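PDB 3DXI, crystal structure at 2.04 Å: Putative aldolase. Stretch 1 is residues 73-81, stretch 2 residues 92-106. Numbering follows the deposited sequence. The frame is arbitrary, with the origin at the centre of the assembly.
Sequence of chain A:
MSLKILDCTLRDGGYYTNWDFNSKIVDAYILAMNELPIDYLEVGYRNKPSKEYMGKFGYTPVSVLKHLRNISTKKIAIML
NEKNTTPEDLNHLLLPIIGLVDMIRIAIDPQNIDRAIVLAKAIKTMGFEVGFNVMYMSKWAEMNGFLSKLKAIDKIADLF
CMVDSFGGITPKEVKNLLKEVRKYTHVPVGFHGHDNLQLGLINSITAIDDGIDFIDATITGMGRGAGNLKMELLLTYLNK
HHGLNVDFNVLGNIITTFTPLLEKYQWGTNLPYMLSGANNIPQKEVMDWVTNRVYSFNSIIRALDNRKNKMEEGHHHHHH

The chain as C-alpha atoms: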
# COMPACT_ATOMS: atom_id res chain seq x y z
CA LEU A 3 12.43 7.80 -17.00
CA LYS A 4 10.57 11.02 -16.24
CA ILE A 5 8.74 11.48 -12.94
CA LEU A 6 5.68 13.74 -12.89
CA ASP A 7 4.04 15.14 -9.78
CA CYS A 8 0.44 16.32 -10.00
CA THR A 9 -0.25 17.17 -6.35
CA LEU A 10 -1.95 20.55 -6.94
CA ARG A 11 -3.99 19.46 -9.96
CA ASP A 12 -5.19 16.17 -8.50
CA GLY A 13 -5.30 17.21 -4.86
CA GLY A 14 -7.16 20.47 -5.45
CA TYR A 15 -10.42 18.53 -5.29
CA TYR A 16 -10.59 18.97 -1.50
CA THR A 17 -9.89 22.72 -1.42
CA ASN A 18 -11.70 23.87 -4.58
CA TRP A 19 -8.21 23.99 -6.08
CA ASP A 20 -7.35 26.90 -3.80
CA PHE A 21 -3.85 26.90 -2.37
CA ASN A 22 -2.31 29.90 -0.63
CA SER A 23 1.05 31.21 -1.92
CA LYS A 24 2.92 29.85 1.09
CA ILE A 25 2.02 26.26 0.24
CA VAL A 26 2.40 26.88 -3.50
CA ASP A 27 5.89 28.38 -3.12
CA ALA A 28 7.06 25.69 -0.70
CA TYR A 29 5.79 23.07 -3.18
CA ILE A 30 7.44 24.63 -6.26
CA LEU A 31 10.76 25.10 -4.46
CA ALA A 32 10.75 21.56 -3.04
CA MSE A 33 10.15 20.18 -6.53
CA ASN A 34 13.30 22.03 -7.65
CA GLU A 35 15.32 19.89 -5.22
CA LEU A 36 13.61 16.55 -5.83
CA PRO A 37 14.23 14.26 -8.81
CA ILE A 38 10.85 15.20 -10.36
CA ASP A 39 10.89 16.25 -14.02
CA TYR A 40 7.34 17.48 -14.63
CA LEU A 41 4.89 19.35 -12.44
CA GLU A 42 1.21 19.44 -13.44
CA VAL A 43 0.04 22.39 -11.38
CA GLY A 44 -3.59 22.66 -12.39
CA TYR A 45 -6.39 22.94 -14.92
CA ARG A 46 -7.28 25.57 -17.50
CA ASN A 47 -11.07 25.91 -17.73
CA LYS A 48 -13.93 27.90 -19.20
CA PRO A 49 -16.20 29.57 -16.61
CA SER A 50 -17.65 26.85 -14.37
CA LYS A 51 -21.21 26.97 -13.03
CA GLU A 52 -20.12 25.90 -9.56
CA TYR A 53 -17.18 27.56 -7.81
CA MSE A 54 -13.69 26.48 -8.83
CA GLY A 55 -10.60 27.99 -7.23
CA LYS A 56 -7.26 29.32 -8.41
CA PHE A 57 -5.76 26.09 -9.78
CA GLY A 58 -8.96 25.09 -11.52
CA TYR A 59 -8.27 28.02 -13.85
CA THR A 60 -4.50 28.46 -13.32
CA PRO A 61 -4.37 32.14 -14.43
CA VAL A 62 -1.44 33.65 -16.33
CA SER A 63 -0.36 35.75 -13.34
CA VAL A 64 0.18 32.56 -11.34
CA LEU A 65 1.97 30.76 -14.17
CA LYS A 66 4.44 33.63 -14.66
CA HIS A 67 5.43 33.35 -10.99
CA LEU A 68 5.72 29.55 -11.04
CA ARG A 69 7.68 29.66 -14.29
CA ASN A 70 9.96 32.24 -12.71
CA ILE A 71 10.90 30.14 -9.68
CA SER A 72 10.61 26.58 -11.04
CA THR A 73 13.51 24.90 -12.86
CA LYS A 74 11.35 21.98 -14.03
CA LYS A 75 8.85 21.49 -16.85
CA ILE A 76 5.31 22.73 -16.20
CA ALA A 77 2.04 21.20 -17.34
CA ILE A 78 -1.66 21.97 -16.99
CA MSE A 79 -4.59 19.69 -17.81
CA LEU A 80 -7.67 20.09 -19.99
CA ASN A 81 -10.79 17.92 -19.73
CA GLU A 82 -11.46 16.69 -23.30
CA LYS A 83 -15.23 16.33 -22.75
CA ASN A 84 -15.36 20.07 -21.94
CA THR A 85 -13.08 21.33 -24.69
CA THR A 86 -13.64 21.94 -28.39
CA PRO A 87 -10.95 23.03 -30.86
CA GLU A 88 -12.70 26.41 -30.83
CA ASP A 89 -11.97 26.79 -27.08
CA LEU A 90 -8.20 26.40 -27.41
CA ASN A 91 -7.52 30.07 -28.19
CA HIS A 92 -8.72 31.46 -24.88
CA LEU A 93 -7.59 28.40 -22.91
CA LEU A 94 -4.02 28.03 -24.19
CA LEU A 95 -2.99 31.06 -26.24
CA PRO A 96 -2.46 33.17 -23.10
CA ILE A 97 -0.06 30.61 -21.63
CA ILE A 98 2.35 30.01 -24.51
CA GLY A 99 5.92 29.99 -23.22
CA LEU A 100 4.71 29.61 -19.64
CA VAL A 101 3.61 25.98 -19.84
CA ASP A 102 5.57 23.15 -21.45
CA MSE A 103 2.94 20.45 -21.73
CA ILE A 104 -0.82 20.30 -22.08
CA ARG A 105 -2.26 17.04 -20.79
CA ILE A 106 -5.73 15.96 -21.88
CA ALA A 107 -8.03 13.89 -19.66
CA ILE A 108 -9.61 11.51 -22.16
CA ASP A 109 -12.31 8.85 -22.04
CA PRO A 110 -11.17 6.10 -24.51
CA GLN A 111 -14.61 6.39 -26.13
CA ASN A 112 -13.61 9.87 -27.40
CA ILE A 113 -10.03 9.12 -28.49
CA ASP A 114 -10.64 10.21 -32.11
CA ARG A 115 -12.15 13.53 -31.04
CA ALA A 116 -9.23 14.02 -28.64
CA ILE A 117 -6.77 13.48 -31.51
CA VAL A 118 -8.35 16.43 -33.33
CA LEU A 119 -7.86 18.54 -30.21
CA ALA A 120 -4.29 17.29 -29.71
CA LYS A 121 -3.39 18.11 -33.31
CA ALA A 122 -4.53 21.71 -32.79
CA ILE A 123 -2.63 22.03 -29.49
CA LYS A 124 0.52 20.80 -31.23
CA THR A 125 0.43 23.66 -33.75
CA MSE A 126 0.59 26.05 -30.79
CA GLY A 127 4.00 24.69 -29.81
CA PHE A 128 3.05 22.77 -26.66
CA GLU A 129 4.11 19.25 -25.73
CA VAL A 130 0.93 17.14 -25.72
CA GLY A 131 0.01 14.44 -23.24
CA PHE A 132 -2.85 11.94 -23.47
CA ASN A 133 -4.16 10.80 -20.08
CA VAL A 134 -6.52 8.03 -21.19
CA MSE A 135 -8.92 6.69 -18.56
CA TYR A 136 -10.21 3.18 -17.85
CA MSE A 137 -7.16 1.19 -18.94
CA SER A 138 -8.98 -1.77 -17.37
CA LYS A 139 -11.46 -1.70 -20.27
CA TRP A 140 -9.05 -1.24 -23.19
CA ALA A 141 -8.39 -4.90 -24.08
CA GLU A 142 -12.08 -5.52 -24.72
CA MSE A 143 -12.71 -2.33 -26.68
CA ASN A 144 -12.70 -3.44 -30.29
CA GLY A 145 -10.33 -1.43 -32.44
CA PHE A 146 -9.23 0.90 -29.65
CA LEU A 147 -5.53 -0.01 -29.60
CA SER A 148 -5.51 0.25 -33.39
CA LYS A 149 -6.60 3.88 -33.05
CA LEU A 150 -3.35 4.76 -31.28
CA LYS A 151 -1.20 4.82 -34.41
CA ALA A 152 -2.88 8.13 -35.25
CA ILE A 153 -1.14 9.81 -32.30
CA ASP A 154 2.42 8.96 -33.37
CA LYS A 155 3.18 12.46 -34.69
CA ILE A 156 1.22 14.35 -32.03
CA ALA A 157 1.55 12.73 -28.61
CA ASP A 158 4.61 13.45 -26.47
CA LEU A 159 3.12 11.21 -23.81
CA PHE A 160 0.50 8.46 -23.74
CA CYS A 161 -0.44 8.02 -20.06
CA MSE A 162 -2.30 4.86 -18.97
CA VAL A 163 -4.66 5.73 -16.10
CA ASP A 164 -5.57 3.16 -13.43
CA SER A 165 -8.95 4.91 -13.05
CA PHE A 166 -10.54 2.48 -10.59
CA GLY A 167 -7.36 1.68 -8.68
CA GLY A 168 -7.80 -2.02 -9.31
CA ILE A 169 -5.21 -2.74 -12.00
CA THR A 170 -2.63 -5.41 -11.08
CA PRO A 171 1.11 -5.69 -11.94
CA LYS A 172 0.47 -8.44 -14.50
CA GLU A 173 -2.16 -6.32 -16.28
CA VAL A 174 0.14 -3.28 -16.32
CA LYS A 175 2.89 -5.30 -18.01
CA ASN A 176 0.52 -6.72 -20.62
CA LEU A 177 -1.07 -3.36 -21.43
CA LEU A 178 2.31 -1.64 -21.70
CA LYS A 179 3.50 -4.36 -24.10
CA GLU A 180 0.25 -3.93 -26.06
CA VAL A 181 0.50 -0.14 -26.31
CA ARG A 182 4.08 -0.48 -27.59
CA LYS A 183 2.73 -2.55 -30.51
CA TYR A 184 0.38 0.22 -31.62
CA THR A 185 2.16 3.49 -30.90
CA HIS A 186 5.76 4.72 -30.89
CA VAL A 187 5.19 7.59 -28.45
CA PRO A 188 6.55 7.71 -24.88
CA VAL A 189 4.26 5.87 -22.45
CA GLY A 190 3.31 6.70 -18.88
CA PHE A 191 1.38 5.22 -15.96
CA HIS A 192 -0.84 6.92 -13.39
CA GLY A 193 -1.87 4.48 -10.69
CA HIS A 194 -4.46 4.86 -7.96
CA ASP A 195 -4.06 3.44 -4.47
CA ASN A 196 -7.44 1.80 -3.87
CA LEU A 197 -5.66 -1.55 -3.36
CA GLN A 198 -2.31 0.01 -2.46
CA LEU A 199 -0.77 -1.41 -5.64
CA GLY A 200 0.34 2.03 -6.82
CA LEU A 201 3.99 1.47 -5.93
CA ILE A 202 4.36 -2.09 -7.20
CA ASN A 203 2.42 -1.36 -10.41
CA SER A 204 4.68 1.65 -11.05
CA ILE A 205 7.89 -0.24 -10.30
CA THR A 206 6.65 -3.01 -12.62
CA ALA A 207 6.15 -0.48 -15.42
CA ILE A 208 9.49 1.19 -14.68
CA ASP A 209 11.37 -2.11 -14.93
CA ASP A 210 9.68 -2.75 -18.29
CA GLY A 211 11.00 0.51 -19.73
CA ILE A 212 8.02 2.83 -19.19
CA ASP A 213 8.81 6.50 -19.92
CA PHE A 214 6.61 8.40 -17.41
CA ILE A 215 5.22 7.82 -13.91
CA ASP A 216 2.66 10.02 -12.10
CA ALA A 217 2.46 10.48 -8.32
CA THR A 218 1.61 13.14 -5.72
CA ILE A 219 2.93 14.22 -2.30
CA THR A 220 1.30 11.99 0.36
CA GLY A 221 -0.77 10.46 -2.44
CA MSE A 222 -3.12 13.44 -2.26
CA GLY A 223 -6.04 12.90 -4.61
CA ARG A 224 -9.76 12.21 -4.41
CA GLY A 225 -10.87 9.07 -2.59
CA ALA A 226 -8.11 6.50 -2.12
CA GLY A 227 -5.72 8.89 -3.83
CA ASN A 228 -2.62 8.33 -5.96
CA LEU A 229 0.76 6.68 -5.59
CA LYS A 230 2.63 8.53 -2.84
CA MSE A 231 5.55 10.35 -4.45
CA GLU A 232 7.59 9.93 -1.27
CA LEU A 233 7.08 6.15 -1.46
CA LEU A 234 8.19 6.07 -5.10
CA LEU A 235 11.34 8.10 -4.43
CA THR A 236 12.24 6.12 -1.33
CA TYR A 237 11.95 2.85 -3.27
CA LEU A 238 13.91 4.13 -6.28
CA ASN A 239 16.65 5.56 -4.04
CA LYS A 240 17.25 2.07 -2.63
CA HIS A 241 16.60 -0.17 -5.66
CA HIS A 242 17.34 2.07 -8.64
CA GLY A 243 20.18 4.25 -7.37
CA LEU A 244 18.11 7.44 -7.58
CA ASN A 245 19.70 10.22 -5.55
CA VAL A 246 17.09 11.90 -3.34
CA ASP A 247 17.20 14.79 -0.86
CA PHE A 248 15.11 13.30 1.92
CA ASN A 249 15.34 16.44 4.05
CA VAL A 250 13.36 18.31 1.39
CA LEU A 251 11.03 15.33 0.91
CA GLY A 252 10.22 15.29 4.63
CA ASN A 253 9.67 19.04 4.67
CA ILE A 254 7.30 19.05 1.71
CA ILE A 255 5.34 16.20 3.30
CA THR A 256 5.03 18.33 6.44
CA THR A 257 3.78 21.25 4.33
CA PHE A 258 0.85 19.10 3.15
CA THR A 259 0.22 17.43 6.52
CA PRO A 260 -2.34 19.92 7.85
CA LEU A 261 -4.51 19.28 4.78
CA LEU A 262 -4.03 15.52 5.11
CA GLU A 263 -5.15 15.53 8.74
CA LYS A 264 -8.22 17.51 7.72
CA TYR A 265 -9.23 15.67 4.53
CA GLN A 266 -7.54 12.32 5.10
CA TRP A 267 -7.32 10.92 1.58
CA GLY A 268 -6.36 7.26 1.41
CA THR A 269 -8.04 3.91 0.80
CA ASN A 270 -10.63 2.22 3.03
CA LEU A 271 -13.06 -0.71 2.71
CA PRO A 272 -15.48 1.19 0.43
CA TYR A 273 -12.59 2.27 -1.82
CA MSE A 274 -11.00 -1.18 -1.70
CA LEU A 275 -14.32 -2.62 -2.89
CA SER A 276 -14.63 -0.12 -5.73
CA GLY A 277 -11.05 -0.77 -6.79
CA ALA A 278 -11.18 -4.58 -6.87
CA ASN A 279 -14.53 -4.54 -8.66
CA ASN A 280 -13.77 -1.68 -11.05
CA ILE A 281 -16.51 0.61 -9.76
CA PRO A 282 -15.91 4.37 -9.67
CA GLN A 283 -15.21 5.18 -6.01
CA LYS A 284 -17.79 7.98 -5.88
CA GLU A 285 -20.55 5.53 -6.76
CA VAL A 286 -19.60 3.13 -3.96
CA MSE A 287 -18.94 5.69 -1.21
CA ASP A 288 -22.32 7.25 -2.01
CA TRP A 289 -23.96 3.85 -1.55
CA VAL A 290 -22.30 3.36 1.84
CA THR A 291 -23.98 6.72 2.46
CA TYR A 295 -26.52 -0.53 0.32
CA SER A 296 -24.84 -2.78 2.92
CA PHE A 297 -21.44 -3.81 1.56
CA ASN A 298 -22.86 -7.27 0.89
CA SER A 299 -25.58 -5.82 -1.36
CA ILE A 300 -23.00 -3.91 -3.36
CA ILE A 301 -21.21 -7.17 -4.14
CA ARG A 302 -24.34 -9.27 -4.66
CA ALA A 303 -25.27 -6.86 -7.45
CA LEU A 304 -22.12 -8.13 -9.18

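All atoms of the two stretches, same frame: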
# COMPACT_ATOMS: atom_id res chain seq x y z
N THR A 73 12.49 25.29 -11.89
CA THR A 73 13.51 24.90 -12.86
C THR A 73 13.08 23.64 -13.63
O THR A 73 13.83 23.10 -14.43
CB THR A 73 14.85 24.59 -12.17
OG1 THR A 73 14.69 23.46 -11.30
CG2 THR A 73 15.33 25.79 -11.36
N LYS A 74 11.86 23.17 -13.37
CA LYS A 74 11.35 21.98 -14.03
C LYS A 74 10.30 22.30 -15.10
O LYS A 74 9.92 23.45 -15.28
CB LYS A 74 10.75 21.03 -12.99
CG LYS A 74 11.70 20.74 -11.83
CD LYS A 74 13.04 20.18 -12.33
CE LYS A 74 13.96 19.81 -11.18
NZ LYS A 74 13.35 18.79 -10.26
N LYS A 75 9.86 21.28 -15.83
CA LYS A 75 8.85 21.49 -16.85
C LYS A 75 7.47 21.61 -16.20
O LYS A 75 7.18 20.94 -15.21
CB LYS A 75 8.88 20.36 -17.88
CG LYS A 75 10.06 20.48 -18.86
CD LYS A 75 10.02 19.42 -19.94
CE LYS A 75 11.01 19.71 -21.05
NZ LYS A 75 10.85 18.77 -22.19
N ILE A 76 6.64 22.49 -16.75
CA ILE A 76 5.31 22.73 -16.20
C ILE A 76 4.20 22.26 -17.14
O ILE A 76 4.28 22.44 -18.36
CB ILE A 76 5.11 24.24 -15.92
CG1 ILE A 76 6.18 24.74 -14.95
CG2 ILE A 76 3.72 24.49 -15.34
CD1 ILE A 76 6.09 24.14 -13.57
N ALA A 77 3.17 21.67 -16.56
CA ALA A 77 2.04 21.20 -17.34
C ALA A 77 0.73 21.60 -16.68
O ALA A 77 0.68 21.86 -15.48
CB ALA A 77 2.10 19.68 -17.47
N ILE A 78 -0.32 21.69 -17.49
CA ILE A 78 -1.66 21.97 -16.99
C ILE A 78 -2.52 20.93 -17.71
O ILE A 78 -2.09 20.35 -18.72
CB ILE A 78 -2.16 23.41 -17.32
CG1 ILE A 78 -2.34 23.60 -18.83
CG2 ILE A 78 -1.21 24.45 -16.71
CD1 ILE A 78 -3.69 23.14 -19.34
N MSE A 79 -3.71 20.68 -17.20
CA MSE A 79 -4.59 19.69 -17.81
C MSE A 79 -5.88 20.30 -18.32
O MSE A 79 -6.38 21.29 -17.78
CB MSE A 79 -4.89 18.58 -16.79
CG MSE A 79 -5.95 17.59 -17.24
SE MSE A 79 -6.09 16.07 -16.04
CE MSE A 79 -4.69 14.98 -16.83
N LEU A 80 -6.41 19.69 -19.38
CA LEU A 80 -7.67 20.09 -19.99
C LEU A 80 -8.57 18.85 -20.02
O LEU A 80 -8.10 17.76 -20.34
CB LEU A 80 -7.46 20.54 -21.44
CG LEU A 80 -6.71 21.83 -21.76
CD1 LEU A 80 -6.60 21.97 -23.27
CD2 LEU A 80 -7.45 23.02 -21.15
N ASN A 81 -9.84 19.03 -19.69
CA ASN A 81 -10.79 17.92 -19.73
C ASN A 81 -11.35 17.90 -21.16
O ASN A 81 -12.06 18.82 -21.57
CB ASN A 81 -11.92 18.14 -18.72
CG ASN A 81 -11.48 17.93 -17.28
OD1 ASN A 81 -11.97 18.59 -16.37
ND2 ASN A 81 -10.56 16.99 -17.07
N HIS A 92 -8.68 30.81 -26.18
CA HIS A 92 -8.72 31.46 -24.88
C HIS A 92 -8.05 30.62 -23.79
O HIS A 92 -7.44 31.17 -22.88
CB HIS A 92 -10.15 31.77 -24.46
CG HIS A 92 -10.23 32.71 -23.30
ND1 HIS A 92 -11.36 32.83 -22.51
CD2 HIS A 92 -9.32 33.57 -22.79
CE1 HIS A 92 -11.13 33.73 -21.57
NE2 HIS A 92 -9.90 34.19 -21.71
N LEU A 93 -8.17 29.30 -23.90
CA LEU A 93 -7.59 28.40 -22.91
C LEU A 93 -6.06 28.30 -22.91
O LEU A 93 -5.43 28.33 -21.86
CB LEU A 93 -8.16 26.99 -23.07
CG LEU A 93 -9.64 26.74 -22.75
CD1 LEU A 93 -10.03 25.34 -23.18
CD2 LEU A 93 -9.87 26.93 -21.26
N LEU A 94 -5.47 28.20 -24.10
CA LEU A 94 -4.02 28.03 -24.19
C LEU A 94 -3.17 29.18 -24.73
O LEU A 94 -2.03 29.35 -24.32
CB LEU A 94 -3.73 26.76 -25.01
CG LEU A 94 -4.43 25.50 -24.48
CD1 LEU A 94 -4.08 24.30 -25.34
CD2 LEU A 94 -4.00 25.26 -23.06
N LEU A 95 -3.73 29.95 -25.65
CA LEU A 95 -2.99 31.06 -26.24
C LEU A 95 -2.33 31.96 -25.20
O LEU A 95 -1.17 32.34 -25.33
CB LEU A 95 -3.91 31.87 -27.15
CG LEU A 95 -3.31 32.51 -28.40
CD1 LEU A 95 -2.80 31.43 -29.34
CD2 LEU A 95 -4.38 33.36 -29.08
N PRO A 96 -3.06 32.30 -24.12
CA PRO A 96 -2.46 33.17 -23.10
C PRO A 96 -1.29 32.57 -22.33
O PRO A 96 -0.52 33.30 -21.70
CB PRO A 96 -3.64 33.48 -22.17
CG PRO A 96 -4.84 33.36 -23.08
CD PRO A 96 -4.51 32.13 -23.88
N ILE A 97 -1.13 31.25 -22.39
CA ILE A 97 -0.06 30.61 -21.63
C ILE A 97 1.13 30.09 -22.44
O ILE A 97 1.95 29.33 -21.92
CB ILE A 97 -0.60 29.45 -20.75
CG1 ILE A 97 -1.08 28.30 -21.64
CG2 ILE A 97 -1.75 29.94 -19.88
CD1 ILE A 97 -1.65 27.12 -20.85
N ILE A 98 1.23 30.47 -23.71
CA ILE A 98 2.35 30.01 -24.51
C ILE A 98 3.64 30.48 -23.84
O ILE A 98 3.69 31.59 -23.30
CB ILE A 98 2.29 30.57 -25.95
CG1 ILE A 98 2.02 32.07 -25.92
CG2 ILE A 98 1.19 29.86 -26.74
CD1 ILE A 98 1.91 32.72 -27.30
N GLY A 99 4.66 29.63 -23.84
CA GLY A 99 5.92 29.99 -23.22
C GLY A 99 5.95 29.83 -21.71
O GLY A 99 7.02 29.75 -21.11
N LEU A 100 4.78 29.76 -21.09
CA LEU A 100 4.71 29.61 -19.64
C LEU A 100 4.52 28.15 -19.24
O LEU A 100 4.97 27.73 -18.17
CB LEU A 100 3.56 30.45 -19.08
CG LEU A 100 3.66 31.96 -19.33
CD1 LEU A 100 2.43 32.67 -18.77
CD2 LEU A 100 4.93 32.50 -18.69
N VAL A 101 3.87 27.39 -20.11
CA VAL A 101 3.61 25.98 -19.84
C VAL A 101 4.21 25.11 -20.94
O VAL A 101 4.05 25.40 -22.13
CB VAL A 101 2.09 25.72 -19.74
CG1 VAL A 101 1.80 24.21 -19.67
CG2 VAL A 101 1.55 26.43 -18.50
N ASP A 102 4.91 24.06 -20.53
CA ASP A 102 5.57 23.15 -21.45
C ASP A 102 4.66 22.12 -22.08
O ASP A 102 4.69 21.90 -23.29
CB ASP A 102 6.70 22.43 -20.73
CG ASP A 102 7.74 23.39 -20.19
OD1 ASP A 102 8.51 23.94 -21.01
OD2 ASP A 102 7.77 23.61 -18.96
N MSE A 103 3.83 21.49 -21.25
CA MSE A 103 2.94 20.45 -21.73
C MSE A 103 1.49 20.62 -21.35
O MSE A 103 1.16 21.08 -20.25
CB MSE A 103 3.43 19.09 -21.21
CG MSE A 103 2.52 17.93 -21.56
SE MSE A 103 3.09 16.30 -20.66
CE MSE A 103 4.44 15.72 -21.94
N ILE A 104 0.62 20.24 -22.28
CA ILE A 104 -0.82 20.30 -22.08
C ILE A 104 -1.28 18.85 -22.04
O ILE A 104 -1.15 18.13 -23.04
CB ILE A 104 -1.53 21.00 -23.25
CG1 ILE A 104 -0.93 22.40 -23.48
CG2 ILE A 104 -3.02 21.08 -22.98
CD1 ILE A 104 -1.04 23.34 -22.28
N ARG A 105 -1.77 18.41 -20.89
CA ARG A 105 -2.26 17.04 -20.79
C ARG A 105 -3.76 17.07 -20.97
O ARG A 105 -4.43 18.00 -20.52
CB ARG A 105 -1.92 16.43 -19.44
CG ARG A 105 -0.44 16.30 -19.18
CD ARG A 105 -0.25 15.74 -17.80
NE ARG A 105 0.12 14.34 -17.82
CZ ARG A 105 0.02 13.53 -16.78
NH1 ARG A 105 -0.48 13.96 -15.63
NH2 ARG A 105 0.46 12.29 -16.88
N ILE A 106 -4.30 16.05 -21.62
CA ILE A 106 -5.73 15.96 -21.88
C ILE A 106 -6.34 14.76 -21.18
O ILE A 106 -5.89 13.63 -21.39
CB ILE A 106 -5.98 15.83 -23.40
CG1 ILE A 106 -5.22 16.94 -24.14
CG2 ILE A 106 -7.47 15.91 -23.69
CD1 ILE A 106 -5.22 16.80 -25.65

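Strand 75-81 lies parallel to strand 103-106, and the pair, with the helix end and loop that precede the second strand, buries 735 Å² between the stretches. I76 and I78 bond through both N and O, and L80 through its N: I78 N donates to M103 O (3.2 Å), R105 N to I78 O (2.9 Å), and L80 N to R105 O (2.8 Å). L80 covers the most surface. Its chi1 m, chi2 t side chain sits on the sheet face shared with I78, I104 and I106, and its two methyls divide the leucines of the helix: CD2 lies 4.0 Å from L93 CD1, while CD1 lies 4.0 Å from L94 CD1 and also 3.7 Å from I104 CG2. Branched and wholly apolar, leucine suits this junction of helix and sheet. I78 is next in the same layer. With both chi angles p, its CG1 meets I104 CD1 at 3.7 Å and I97 CD1 at 4.1 Å, and its CG2 meets V101 CG2 at 3.8 Å, so the beta-branched side chain packs against both strand and loop. R105 covers nearly as much from the other face, which carries A77, M79 and M103. Its aliphatic start lies beside M79, a selenomethionine whose CE is 4.1 Å from R105 CB; the end of the arginine leads away, and its guanidinium is hydrogen-bonded elsewhere in the structure. A77 needs little room here, its CB 4.0 Å from M103 CB. D102 closes the start of the ladder. Its CB points toward the first strand, and OD2 accepts a hydrogen bond from I76 N (2.7 Å, 166°), the carboxylate taking the place of a backbone carbonyl. I76 O in turn accepts from both D102 N (2.8 Å) and M103 N (3.1 Å), fixing the register where the loop becomes strand.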